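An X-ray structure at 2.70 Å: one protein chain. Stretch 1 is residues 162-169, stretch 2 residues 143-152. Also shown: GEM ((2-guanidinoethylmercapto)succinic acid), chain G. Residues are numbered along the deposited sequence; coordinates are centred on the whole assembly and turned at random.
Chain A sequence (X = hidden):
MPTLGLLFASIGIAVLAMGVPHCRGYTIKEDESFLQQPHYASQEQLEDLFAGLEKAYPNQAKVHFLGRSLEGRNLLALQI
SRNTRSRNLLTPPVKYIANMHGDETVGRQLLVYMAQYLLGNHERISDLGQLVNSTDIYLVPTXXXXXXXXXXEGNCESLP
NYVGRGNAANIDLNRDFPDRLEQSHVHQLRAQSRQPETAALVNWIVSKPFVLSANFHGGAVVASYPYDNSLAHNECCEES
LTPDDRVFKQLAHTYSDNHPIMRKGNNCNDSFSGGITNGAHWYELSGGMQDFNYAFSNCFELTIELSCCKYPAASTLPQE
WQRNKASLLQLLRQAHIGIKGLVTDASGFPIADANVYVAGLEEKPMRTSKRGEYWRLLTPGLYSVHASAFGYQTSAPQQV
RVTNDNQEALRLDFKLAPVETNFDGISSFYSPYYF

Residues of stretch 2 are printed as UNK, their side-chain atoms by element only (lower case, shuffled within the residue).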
ATOM      1  N   TYR A 162      19.832   8.425  15.133  1.00 61.35           N
ATOM      2  CA  TYR A 162      18.674   7.823  14.482  1.00 79.19           C
ATOM      3  C   TYR A 162      18.818   6.311  14.512  1.00 82.27           C
ATOM      4  O   TYR A 162      18.488   5.604  13.544  1.00 75.36           O
ATOM      5  CB  TYR A 162      18.481   8.338  13.061  1.00 71.08           C
ATOM      6  CG  TYR A 162      17.851   9.700  13.040  1.00 66.75           C
ATOM      7  CD1 TYR A 162      18.621  10.835  12.852  1.00 51.98           C
ATOM      8  CD2 TYR A 162      16.483   9.856  13.231  1.00 82.43           C
ATOM      9  CE1 TYR A 162      18.050  12.089  12.838  1.00 55.06           C
ATOM     10  CE2 TYR A 162      15.901  11.112  13.218  1.00 87.08           C
ATOM     11  CZ  TYR A 162      16.690  12.225  13.025  1.00 67.58           C
ATOM     12  OH  TYR A 162      16.112  13.475  13.014  1.00 73.65           O
ATOM     13  N   VAL A 163      19.326   5.828  15.643  1.00 61.39           N
ATOM     14  CA  VAL A 163      19.403   4.399  15.874  1.00 61.79           C
ATOM     15  C   VAL A 163      18.002   3.828  16.086  1.00 57.24           C
ATOM     16  O   VAL A 163      17.174   4.386  16.820  1.00 50.28           O
ATOM     17  CB  VAL A 163      20.318   4.051  17.053  1.00 51.26           C
ATOM     18  CG1 VAL A 163      20.005   2.656  17.571  1.00 40.85           C
ATOM     19  CG2 VAL A 163      21.794   4.182  16.641  1.00 41.84           C
ATOM     20  N   GLY A 164      17.742   2.716  15.408  1.00 49.39           N
ATOM     21  CA  GLY A 164      16.430   2.093  15.418  1.00 47.67           C
ATOM     22  C   GLY A 164      15.611   2.477  14.197  1.00 40.02           C
ATOM     23  O   GLY A 164      14.822   1.685  13.689  1.00 38.74           O
ATOM     24  N   ARG A 165      15.804   3.706  13.727  1.00 47.61           N
ATOM     25  CA  ARG A 165      15.106   4.190  12.548  1.00 42.86           C
ATOM     26  C   ARG A 165      15.603   3.426  11.324  1.00 40.60           C
ATOM     27  O   ARG A 165      14.815   2.817  10.607  1.00 51.87           O
ATOM     28  CB  ARG A 165      15.302   5.707  12.386  1.00 44.94           C
ATOM     29  CG  ARG A 165      14.634   6.297  11.146  1.00 45.25           C
ATOM     30  CD  ARG A 165      14.815   7.813  11.061  1.00 39.42           C
ATOM     31  NE  ARG A 165      14.703   8.304   9.687  1.00 27.96           N
ATOM     32  CZ  ARG A 165      13.598   8.829   9.164  1.00 33.92           C
ATOM     33  NH1 ARG A 165      12.503   8.935   9.900  1.00 34.34           N
ATOM     34  NH2 ARG A 165      13.587   9.257   7.906  1.00 42.18           N
ATOM     35  N   GLY A 166      16.912   3.441  11.097  1.00 36.80           N
ATOM     36  CA  GLY A 166      17.495   2.734   9.969  1.00 31.47           C
ATOM     37  C   GLY A 166      17.663   1.283  10.361  1.00 35.50           C
ATOM     38  O   GLY A 166      17.319   0.909  11.485  1.00 43.16           O
ATOM     39  N   ASN A 167      18.177   0.460   9.447  1.00 39.80           N
ATOM     40  CA  ASN A 167      18.354  -0.959   9.750  1.00 34.37           C
ATOM     41  C   ASN A 167      19.561  -1.178  10.648  1.00 43.60           C
ATOM     42  O   ASN A 167      20.003  -0.259  11.348  1.00 47.65           O
ATOM     43  CB  ASN A 167      18.393  -1.841   8.486  1.00 32.31           C
ATOM     44  CG  ASN A 167      19.649  -1.641   7.647  1.00 39.46           C
ATOM     45  OD1 ASN A 167      20.553  -0.882   8.008  1.00 41.37           O
ATOM     46  ND2 ASN A 167      19.706  -2.334   6.513  1.00 33.17           N
ATOM     47  N   ALA A 168      20.086  -2.395  10.644  1.00 45.96           N
ATOM     48  CA  ALA A 168      21.185  -2.727  11.546  1.00 50.54           C
ATOM     49  C   ALA A 168      22.491  -2.080  11.098  1.00 64.87           C
ATOM     50  O   ALA A 168      23.409  -1.924  11.901  1.00 69.91           O
ATOM     51  CB  ALA A 168      21.346  -4.240  11.670  1.00 48.32           C
ATOM     52  N   ALA A 169      22.575  -1.710   9.819  1.00 65.25           N
ATOM     53  CA  ALA A 169      23.755  -1.012   9.297  1.00 50.02           C
ATOM     54  C   ALA A 169      23.559   0.507   9.391  1.00 50.71           C
ATOM     55  O   ALA A 169      24.395   1.288   8.917  1.00 46.36           O
ATOM     56  CB  ALA A 169      24.041  -1.439   7.862  1.00 32.26           C
ATOM     57  N   UNK A 143       8.871  -4.082   8.336  1.00 53.02           N
ATOM     58  CA  UNK A 143       9.766  -4.173   7.193  1.00 41.76           C
ATOM     59  C   UNK A 143      11.182  -3.910   7.728  1.00 45.39           C
ATOM     60  O   UNK A 143      12.170  -3.957   6.990  1.00 38.37           O
ATOM     61  c   UNK A 143      11.243  -1.572   2.981  1.00 28.22           C
ATOM     62  c   UNK A 143      10.040  -3.199   4.845  1.00 38.22           C
ATOM     63  c   UNK A 143       9.343  -3.125   6.164  1.00 31.00           C
ATOM     64  s   UNK A 143       9.689  -1.726   3.866  1.00 40.50           S
ATOM     65  N   UNK A 144      11.266  -3.641   9.030  1.00 34.12           N
ATOM     66  CA  UNK A 144      12.539  -3.388   9.678  1.00 35.06           C
ATOM     67  C   UNK A 144      12.584  -3.934  11.112  1.00 48.07           C
ATOM     68  O   UNK A 144      12.537  -3.171  12.087  1.00 38.97           O
ATOM     69  n   UNK A 144      14.529  -0.314  10.369  1.00 47.99           N
ATOM     70  c   UNK A 144      12.853  -1.900   9.660  1.00 35.67           C
ATOM     71  o   UNK A 144      15.032  -2.508  10.438  1.00 50.48           O
ATOM     72  c   UNK A 144      14.234  -1.597  10.190  1.00 46.59           C
ATOM     73  N   UNK A 145      12.682  -5.270  11.234  1.00 43.43           N
ATOM     74  CA  UNK A 145      12.756  -5.968  12.525  1.00 34.76           C
ATOM     75  C   UNK A 145      13.998  -5.556  13.316  1.00 38.22           C
ATOM     76  O   UNK A 145      13.948  -5.368  14.533  1.00 47.73           O
ATOM     77  c   UNK A 145      12.892  -6.175  10.088  1.00 28.58           C
ATOM     78  c   UNK A 145      12.878  -7.450  12.129  1.00 29.82           C
ATOM     79  c   UNK A 145      12.614  -7.515  10.660  1.00 32.23           C
ATOM     80  N   UNK A 146      15.113  -5.443  12.609  1.00 33.73           N
ATOM     81  CA  UNK A 146      16.379  -5.142  13.232  1.00 39.32           C
ATOM     82  C   UNK A 146      16.298  -3.724  13.759  1.00 40.02           C
ATOM     83  O   UNK A 146      16.798  -3.415  14.847  1.00 51.24           O
ATOM     84  c   UNK A 146      17.529  -5.300  12.223  1.00 43.55           C
ATOM     85  c   UNK A 146      17.772  -6.759  11.825  1.00 40.75           C
ATOM     86  o   UNK A 146      16.929  -7.626  12.135  1.00 36.05           O
ATOM     87  o   UNK A 146      18.812  -7.045  11.201  1.00 35.44           O
ATOM     88  N   UNK A 147      15.649  -2.866  12.981  1.00 31.21           N
ATOM     89  CA  UNK A 147      15.481  -1.476  13.359  1.00 35.88           C
ATOM     90  C   UNK A 147      14.608  -1.389  14.585  1.00 34.57           C
ATOM     91  O   UNK A 147      14.900  -0.646  15.527  1.00 42.41           O
ATOM     92  N   UNK A 148      13.540  -2.177  14.567  1.00 33.29           N
ATOM     93  CA  UNK A 148      12.589  -2.220  15.667  1.00 48.52           C
ATOM     94  C   UNK A 148      13.260  -2.691  16.949  1.00 52.92           C
ATOM     95  O   UNK A 148      13.277  -1.980  17.956  1.00 39.28           O
ATOM     96  c   UNK A 148      11.431  -3.145  15.311  1.00 43.70           C
ATOM     97  c   UNK A 148       9.615  -2.390  16.896  1.00 48.01           C
ATOM     98  c   UNK A 148       8.651  -3.851  18.509  1.00 43.05           C
ATOM     99  c   UNK A 148      10.463  -3.396  16.443  1.00 44.79           C
ATOM    100  c   UNK A 148       8.715  -2.613  17.929  1.00 32.38           C
ATOM    101  c   UNK A 148      10.377  -4.644  17.047  1.00 39.00           C
ATOM    102  o   UNK A 148       7.759  -4.069  19.529  1.00 63.23           O
ATOM    103  c   UNK A 148       9.474  -4.876  18.074  1.00 38.46           C
ATOM    104  N   UNK A 149      13.820  -3.895  16.894  1.00 52.35           N
ATOM    105  CA  UNK A 149      14.567  -4.465  18.012  1.00 44.36           C
ATOM    106  C   UNK A 149      15.505  -3.465  18.688  1.00 31.17           C
ATOM    107  O   UNK A 149      15.747  -3.560  19.889  1.00 41.07           O
ATOM    108  c   UNK A 149      15.353  -5.696  17.555  1.00 24.47           C
ATOM    109  N   UNK A 150      16.040  -2.523  17.924  1.00 37.76           N
ATOM    110  CA  UNK A 150      16.983  -1.553  18.476  1.00 53.06           C
ATOM    111  C   UNK A 150      16.294  -0.294  19.017  1.00 59.50           C
ATOM    112  O   UNK A 150      16.941   0.561  19.628  1.00 64.23           O
ATOM    113  c   UNK A 150      19.035  -2.335  17.134  1.00 50.56           C
ATOM    114  c   UNK A 150      20.186  -2.372  18.120  1.00 47.29           C
ATOM    115  c   UNK A 150      18.061  -1.193  17.451  1.00 47.36           C
ATOM    116  c   UNK A 150      19.557  -2.225  15.730  1.00 44.42           C
ATOM    117  N   UNK A 151      14.978  -0.202  18.818  1.00 56.24           N
ATOM    118  CA  UNK A 151      14.202   0.960  19.266  1.00 51.21           C
ATOM    119  C   UNK A 151      13.617   0.810  20.685  1.00 57.51           C
ATOM    120  O   UNK A 151      13.466  -0.306  21.187  1.00 60.94           O
ATOM    121  c   UNK A 151      13.094   1.280  18.255  1.00 44.05           C
ATOM    122  o   UNK A 151      13.642   1.589  16.980  1.00 36.13           O
ATOM    123  N   UNK A 152      13.291   1.937  21.327  1.00 51.10           N
ATOM    124  CA  UNK A 152      12.797   1.935  22.704  1.00 44.18           C
ATOM    125  C   UNK A 152      11.361   2.415  22.859  1.00 47.99           C
ATOM    126  O   UNK A 152      11.067   3.601  22.689  1.00 53.57           O
ATOM    127  o   UNK A 152      13.683   4.306  26.926  1.00 91.81           O
ATOM    128  c   UNK A 152      14.071   3.871  25.842  1.00 78.18           C
ATOM    129  c   UNK A 152      13.697   2.805  23.583  1.00 72.64           C
ATOM    130  c   UNK A 152      13.202   2.951  25.020  1.00 77.49           C
ATOM    131  n   UNK A 152      15.256   4.179  25.328  1.00 74.00           N
TER
HETATM  132  C8  GEM G 601       9.446  10.721   5.777  1.00 57.00           C
HETATM  133  S7  GEM G 601       8.456   9.782   4.648  1.00 57.42           S
HETATM  134  C6  GEM G 601       7.009  10.798   4.564  1.00 51.59           C
HETATM  135  C5  GEM G 601       7.299  12.251   4.195  1.00 34.21           C
HETATM  136  N3  GEM G 601       7.725  12.274   2.804  1.00 36.03           N
HETATM  137  C1  GEM G 601       8.234  13.307   2.141  1.00 43.13           C
HETATM  138  N4  GEM G 601       8.581  13.179   0.866  1.00 32.44           N
HETATM  139  N2  GEM G 601       8.402  14.474   2.753  1.00 48.23           N
HETATM  140  C9  GEM G 601      10.826  10.118   5.769  1.00 64.36           C
HETATM  141  O14 GEM G 601      11.008   9.071   5.109  1.00 32.86           O
HETATM  142  O15 GEM G 601      11.739  10.681   6.409  1.00 65.33           O
HETATM  143  C10 GEM G 601       8.855  10.788   7.195  1.00 45.92           C
HETATM  144  C11 GEM G 601       8.830   9.490   7.993  1.00 54.16           C
HETATM  145  O12 GEM G 601       7.748   9.174   8.547  1.00 39.20           O
HETATM  146  O13 GEM G 601       9.877   8.803   8.107  1.00 33.28           O

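Position 143 carries two carbons, a sulfur and a last carbon in an unbranched chain. It is buried and does not reach stretch 1. The thioether identifies Met143.

Position 144 has two side-chain carbons, the second bearing one oxygen and one nitrogen. That is a short amide. Its CA-to-CB bond points toward stretch 1. The side-chain nitrogen of position 144 lies 3.2 Å from Gly166 O and 3.2 Å from Arg165 O. The side-chain oxygen of position 144 sits 3.7 Å from Asn167 CA. The residue is Asn144, and its ND2 donates a weak hydrogen bond to Gly166 O.

Position 145 has three carbons that close a ring onto the backbone nitrogen. Only proline does this. Pro145 is in the helix and out of reach of stretch 1.

Position 146 has two carbons, the second carrying two oxygens. This is a carboxylate on a short stem. One carboxylate oxygen of position 146 lies 3.8 Å from Ala168 CB. The residue is Asp146. Both carboxylate oxygens are hydrogen-bonded elsewhere in the structure.

Position 147 has no side-chain atoms. An ideal CB at position 147 would lie 2.8 Å from Gly164 O and 3.0 Å from Gly166 O, both clashes. The residue is Gly147. The same ideal CB of Gly147 would stand 1.9 Å from Asn144 ND2, also a clash. The backbone N of Gly147 donates to Asn144 OD1 at 2.6 Å, which caps the start of the helix.

Position 148 has one carbon and then a six-carbon ring bearing one oxygen. Its CA-to-CB bond points away from stretch 1. The phenol names Tyr148.

Position 149 has a single carbon. It makes no contact with stretch 1. The residue is Ala149.

Position 150 has four carbons, forked at the second. The CB of position 150 lies 4.3 Å from Val163 CG1 and 4.2 Å from Gly164 CA. The first is an apolar contact between side chains. The fork one carbon beyond CB identifies Leu150.

Position 151 has one carbon and one oxygen. The side-chain oxygen of position 151 lies 3.2 Å from Gly164 CA. This is Ser151. Ser151 OG donates to Gly147 O at 2.9 Å.

Position 152 has three carbons, the third carrying one oxygen and one nitrogen. It is exposed and out of reach of stretch 1. The longer amide is Gln152.

The contact is a close fit of a short helix against an irregular loop. Gly164 and Gly147 bring their CA atoms to 4.2 Å. Gly164 CA makes a CA-H...O contact with Gly147 O at 3.1 Å. An ideal CB on Gly164 would lie 2.2 Å from Ser151 OG, so bare backbone is needed there. The backbone angles of Gly164 also call for glycine. Asn144 does two jobs: its OD1 caps the helix, while its ND2 reaches the loop carbonyl of Gly166. Arg165 turns its CA-to-CB bond away from stretch 2. Its guanidinium binds the ligand instead, with Arg165 NH2 donating to GEM O15 at 2.8 Å and NH1 to GEM O13 at 3.2 Å.

Stretch 2 (143-152) MNPDGYALSQ
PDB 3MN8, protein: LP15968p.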